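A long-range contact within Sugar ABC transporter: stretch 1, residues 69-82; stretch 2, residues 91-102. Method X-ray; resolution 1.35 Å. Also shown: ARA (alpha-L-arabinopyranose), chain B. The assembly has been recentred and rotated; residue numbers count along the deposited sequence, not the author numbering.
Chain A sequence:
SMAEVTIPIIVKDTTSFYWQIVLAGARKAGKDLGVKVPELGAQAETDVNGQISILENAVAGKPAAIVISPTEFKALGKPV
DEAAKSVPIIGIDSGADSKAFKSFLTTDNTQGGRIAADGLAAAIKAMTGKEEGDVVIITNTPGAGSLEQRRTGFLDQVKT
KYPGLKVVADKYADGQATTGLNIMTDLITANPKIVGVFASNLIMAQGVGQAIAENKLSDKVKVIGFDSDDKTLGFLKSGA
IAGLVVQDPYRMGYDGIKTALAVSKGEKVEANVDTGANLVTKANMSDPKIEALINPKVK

Stretch 1 69-82: SPTEFKALGKPVDE
Stretch 2 91-102: GIDSGADSKAFK

Two segments separated in sequence can be joined by a few directed hydrogen bonds set among close apolar packing, and this sugar transporter contact is a compact example. The two stretches run in the same direction: the CA atoms of Ser69 and Ile92 lie 4.9 Å apart, those of Phe73 and Ala96 4.0 Å, of Gly77 and Asp97 4.0 Å, and of Asp81 and Ala100 5.8 Å.

Ser69 (phi/psi -103/95, chi1 p) opens the contact, its CA 3.3 Å from Ile92 O in a CA-H...O geometry. Pro70 (-59/128) points its CB toward stretch 2, with CB 3.8 Å from Ala96 CB and CG 3.9 Å from Phe101 CZ. A water joins Pro70 O to Ser94 OG and Gly95 O. Nearby, Asp93 (75/-44, chi1 t) receives hydrogen bonds from arabinose O2 to OD1 and O3 to OD2, both 2.5 Å.

Phe73 (-64/-56, chi1 t, chi2 87°) supplies the backbone anchor: Asp97 N donates to Phe73 O at 2.8 Å and 158°. The extended backbone of Ala96 (-137/159) leads into Asp97 (-76/62), whose N lies over one face of the Phe73 ring.

At Gly77, within the helical part of stretch 1, absence of a side chain permits close approach: its CA is 3.2 Å from Asp97 O, and an ideal CB would clash with that oxygen at 2.4 Å. One turn on, Val80 (chi1 t) sets CG1 over the face of Phe101 (chi1 m, chi2 -78°), 4.0 Å from the ring centroid.

Asp81 (chi1 m) closes the contact. Ser98 OG (chi1 t) donates to Asp81 OD1 at 2.7 Å while accepting from Ala100 N at 3.0 Å, so one hydroxyl couples helix to loop. Waters extend this link, bridging Asp81 OD1 to Lys99 N and Asp81 OD2 to Asp97 O.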

# COMPACT_ATOMS: atom_id res chain seq x y z
N SER A 69 4.33 1.75 10.35
CA SER A 69 4.35 1.12 9.02
C SER A 69 5.79 1.13 8.52
O SER A 69 6.21 2.10 7.94
CB SER A 69 3.42 1.86 8.03
OG SER A 69 3.89 3.17 7.86
N PRO A 70 6.53 0.03 8.73
CA PRO A 70 7.93 0.04 8.34
C PRO A 70 8.12 0.31 6.86
O PRO A 70 7.58 -0.40 6.02
CB PRO A 70 8.43 -1.36 8.71
CG PRO A 70 7.46 -1.88 9.71
CD PRO A 70 6.14 -1.22 9.40
N THR A 71 8.97 1.29 6.53
CA THR A 71 9.09 1.72 5.17
C THR A 71 9.90 0.80 4.26
O THR A 71 9.64 0.69 3.08
CB THR A 71 9.51 3.19 5.09
OG1 THR A 71 9.14 3.71 3.80
CG2 THR A 71 10.99 3.33 5.35
N GLU A 72 10.87 0.08 4.83
CA GLU A 72 11.74 -0.80 4.06
C GLU A 72 11.91 -2.03 4.98
O GLU A 72 12.14 -1.90 6.19
CB GLU A 72 13.08 -0.08 3.76
CG GLU A 72 13.86 -0.50 2.50
CD GLU A 72 14.90 -1.61 2.70
OE1 GLU A 72 15.16 -2.04 3.83
OE2 GLU A 72 15.46 -2.08 1.69
N PHE A 73 11.78 -3.23 4.40
CA PHE A 73 11.73 -4.48 5.15
C PHE A 73 13.01 -4.80 5.94
O PHE A 73 12.97 -5.02 7.14
CB PHE A 73 11.42 -5.66 4.17
CG PHE A 73 11.38 -7.00 4.82
CD1 PHE A 73 10.23 -7.47 5.40
CD2 PHE A 73 12.52 -7.80 4.84
CE1 PHE A 73 10.20 -8.72 6.02
CE2 PHE A 73 12.50 -9.05 5.46
CZ PHE A 73 11.33 -9.51 6.05
N LYS A 74 14.14 -4.84 5.23
CA LYS A 74 15.40 -5.19 5.89
C LYS A 74 15.86 -4.09 6.83
O LYS A 74 16.17 -4.33 8.00
CB LYS A 74 16.51 -5.51 4.87
CG LYS A 74 17.76 -6.21 5.44
CD LYS A 74 18.40 -7.06 4.34
CE LYS A 74 19.44 -8.05 4.86
NZ LYS A 74 20.55 -8.30 3.87
N ALA A 75 15.85 -2.84 6.35
CA ALA A 75 16.45 -1.73 7.13
C ALA A 75 15.74 -1.42 8.47
O ALA A 75 16.33 -0.88 9.39
CB ALA A 75 16.50 -0.46 6.30
N LEU A 76 14.46 -1.75 8.55
CA LEU A 76 13.69 -1.50 9.76
C LEU A 76 13.74 -2.66 10.76
O LEU A 76 13.27 -2.52 11.87
CB LEU A 76 12.22 -1.06 9.43
CG LEU A 76 11.95 0.46 9.30
CD1 LEU A 76 12.04 1.21 10.63
CD2 LEU A 76 12.86 1.06 8.23
N GLY A 77 14.32 -3.79 10.38
CA GLY A 77 14.38 -4.97 11.27
C GLY A 77 15.04 -4.68 12.61
O GLY A 77 14.43 -4.79 13.68
N LYS A 78 16.31 -4.30 12.52
CA LYS A 78 17.10 -3.99 13.70
C LYS A 78 16.51 -2.78 14.47
O LYS A 78 16.41 -2.83 15.69
CB LYS A 78 18.51 -3.70 13.21
CG LYS A 78 19.57 -4.13 14.13
CD LYS A 78 19.66 -3.19 15.31
CE LYS A 78 20.61 -3.75 16.34
NZ LYS A 78 21.97 -3.90 15.80
N PRO A 79 16.07 -1.70 13.76
CA PRO A 79 15.49 -0.61 14.53
C PRO A 79 14.27 -1.04 15.33
O PRO A 79 14.10 -0.60 16.45
CB PRO A 79 15.16 0.42 13.45
CG PRO A 79 16.27 0.24 12.47
CD PRO A 79 16.50 -1.23 12.43
N VAL A 80 13.43 -1.90 14.74
CA VAL A 80 12.29 -2.41 15.48
C VAL A 80 12.72 -3.29 16.65
O VAL A 80 12.15 -3.17 17.74
CB VAL A 80 11.26 -3.09 14.57
CG1 VAL A 80 10.22 -3.83 15.38
CG2 VAL A 80 10.61 -2.03 13.67
N ASP A 81 13.73 -4.15 16.44
CA ASP A 81 14.24 -5.00 17.53
C ASP A 81 14.68 -4.10 18.70
O ASP A 81 14.40 -4.38 19.87
CB ASP A 81 15.44 -5.86 17.08
CG ASP A 81 15.06 -7.07 16.21
OD1 ASP A 81 13.89 -7.51 16.21
OD2 ASP A 81 15.98 -7.56 15.51
N GLU A 82 15.40 -3.02 18.36
CA GLU A 82 15.92 -2.11 19.38
C GLU A 82 14.81 -1.41 20.13
O GLU A 82 14.83 -1.33 21.37
CB GLU A 82 16.92 -1.11 18.78
CG GLU A 82 18.21 -1.75 18.28
CD GLU A 82 18.95 -2.48 19.38
OE1 GLU A 82 19.06 -1.90 20.48
OE2 GLU A 82 19.39 -3.62 19.15
N GLY A 91 2.83 -3.32 14.37
CA GLY A 91 3.07 -3.05 12.95
C GLY A 91 1.81 -2.96 12.12
O GLY A 91 0.80 -3.61 12.41
N ILE A 92 1.88 -2.11 11.09
CA ILE A 92 0.81 -2.05 10.09
C ILE A 92 1.40 -2.04 8.67
O ILE A 92 2.55 -1.62 8.44
CB ILE A 92 -0.16 -0.86 10.31
CG1 ILE A 92 0.56 0.48 10.20
CG2 ILE A 92 -0.88 -1.00 11.64
CD1 ILE A 92 -0.40 1.66 10.06
N ASP A 93 0.58 -2.52 7.73
CA ASP A 93 0.76 -2.28 6.27
C ASP A 93 1.86 -3.04 5.54
O ASP A 93 1.62 -3.48 4.42
CB ASP A 93 0.82 -0.76 5.97
CG ASP A 93 0.95 -0.48 4.48
OD1 ASP A 93 -0.10 -0.46 3.80
OD2 ASP A 93 2.10 -0.31 4.01
N SER A 94 3.05 -3.15 6.13
CA SER A 94 4.24 -3.50 5.36
C SER A 94 5.24 -4.09 6.34
O SER A 94 5.50 -3.51 7.37
CB SER A 94 4.81 -2.24 4.68
OG SER A 94 5.83 -2.52 3.75
N GLY A 95 5.77 -5.25 6.03
CA GLY A 95 6.57 -6.00 7.01
C GLY A 95 7.98 -5.48 7.22
O GLY A 95 8.49 -4.65 6.47
N ALA A 96 8.58 -5.97 8.31
CA ALA A 96 9.98 -5.69 8.58
C ALA A 96 10.65 -6.98 9.05
O ALA A 96 10.00 -7.93 9.56
CB ALA A 96 10.17 -4.58 9.62
N ASP A 97 11.96 -6.99 8.91
CA ASP A 97 12.78 -8.15 9.34
C ASP A 97 12.98 -8.21 10.88
O ASP A 97 14.10 -8.11 11.40
CB ASP A 97 14.14 -8.10 8.64
CG ASP A 97 14.91 -9.40 8.75
OD1 ASP A 97 14.30 -10.47 8.98
OD2 ASP A 97 16.14 -9.33 8.59
N SER A 98 11.86 -8.37 11.59
CA SER A 98 11.82 -8.43 13.04
C SER A 98 10.62 -9.27 13.45
O SER A 98 9.55 -9.16 12.90
CB SER A 98 11.69 -7.04 13.66
OG SER A 98 11.52 -7.14 15.08
N LYS A 99 10.85 -10.09 14.47
CA LYS A 99 9.77 -10.89 15.10
C LYS A 99 9.29 -10.21 16.40
O LYS A 99 8.54 -10.80 17.18
CB LYS A 99 10.24 -12.34 15.39
CG LYS A 99 10.57 -13.17 14.17
CD LYS A 99 9.33 -13.43 13.31
CE LYS A 99 9.70 -13.85 11.89
NZ LYS A 99 8.69 -13.35 10.90
N ALA A 100 9.68 -8.96 16.59
CA ALA A 100 9.46 -8.31 17.88
C ALA A 100 8.10 -7.67 18.01
O ALA A 100 7.71 -7.29 19.12
CB ALA A 100 10.52 -7.28 18.16
N PHE A 101 7.38 -7.58 16.89
CA PHE A 101 6.06 -6.95 16.89
C PHE A 101 5.06 -7.71 17.79
O PHE A 101 5.06 -8.91 17.82
CB PHE A 101 5.47 -6.91 15.49
CG PHE A 101 6.21 -6.04 14.50
CD1 PHE A 101 6.08 -4.67 14.51
CD2 PHE A 101 7.08 -6.63 13.56
CE1 PHE A 101 6.71 -3.90 13.56
CE2 PHE A 101 7.74 -5.86 12.63
CZ PHE A 101 7.57 -4.49 12.65
N LYS A 102 4.24 -6.98 18.52
CA LYS A 102 3.19 -7.56 19.36
C LYS A 102 1.94 -7.91 18.60
O LYS A 102 1.14 -8.76 19.00
CB LYS A 102 2.83 -6.62 20.52
CG LYS A 102 3.99 -6.33 21.46
CD LYS A 102 4.59 -7.61 21.99
CE LYS A 102 5.56 -7.36 23.14
NZ LYS A 102 6.28 -8.60 23.56
C1 ARA B . 0.07 1.68 -0.24
C2 ARA B . 0.95 0.59 0.39
C3 ARA B . 2.07 1.24 1.19
C4 ARA B . 2.83 2.28 0.36
C5 ARA B . 2.10 2.63 -0.87
O1 ARA B . -0.40 0.82 -1.27
O2 ARA B . 0.18 -0.24 1.28
O3 ARA B . 2.90 0.20 1.73
O4 ARA B . 4.04 1.76 -0.22
O5 ARA B . 0.70 2.88 -0.70
O HOH W 1 8.40 -2.72 4.69
O HOH W 2 13.43 -10.19 15.64
O HOH W 3 16.13 -8.33 13.04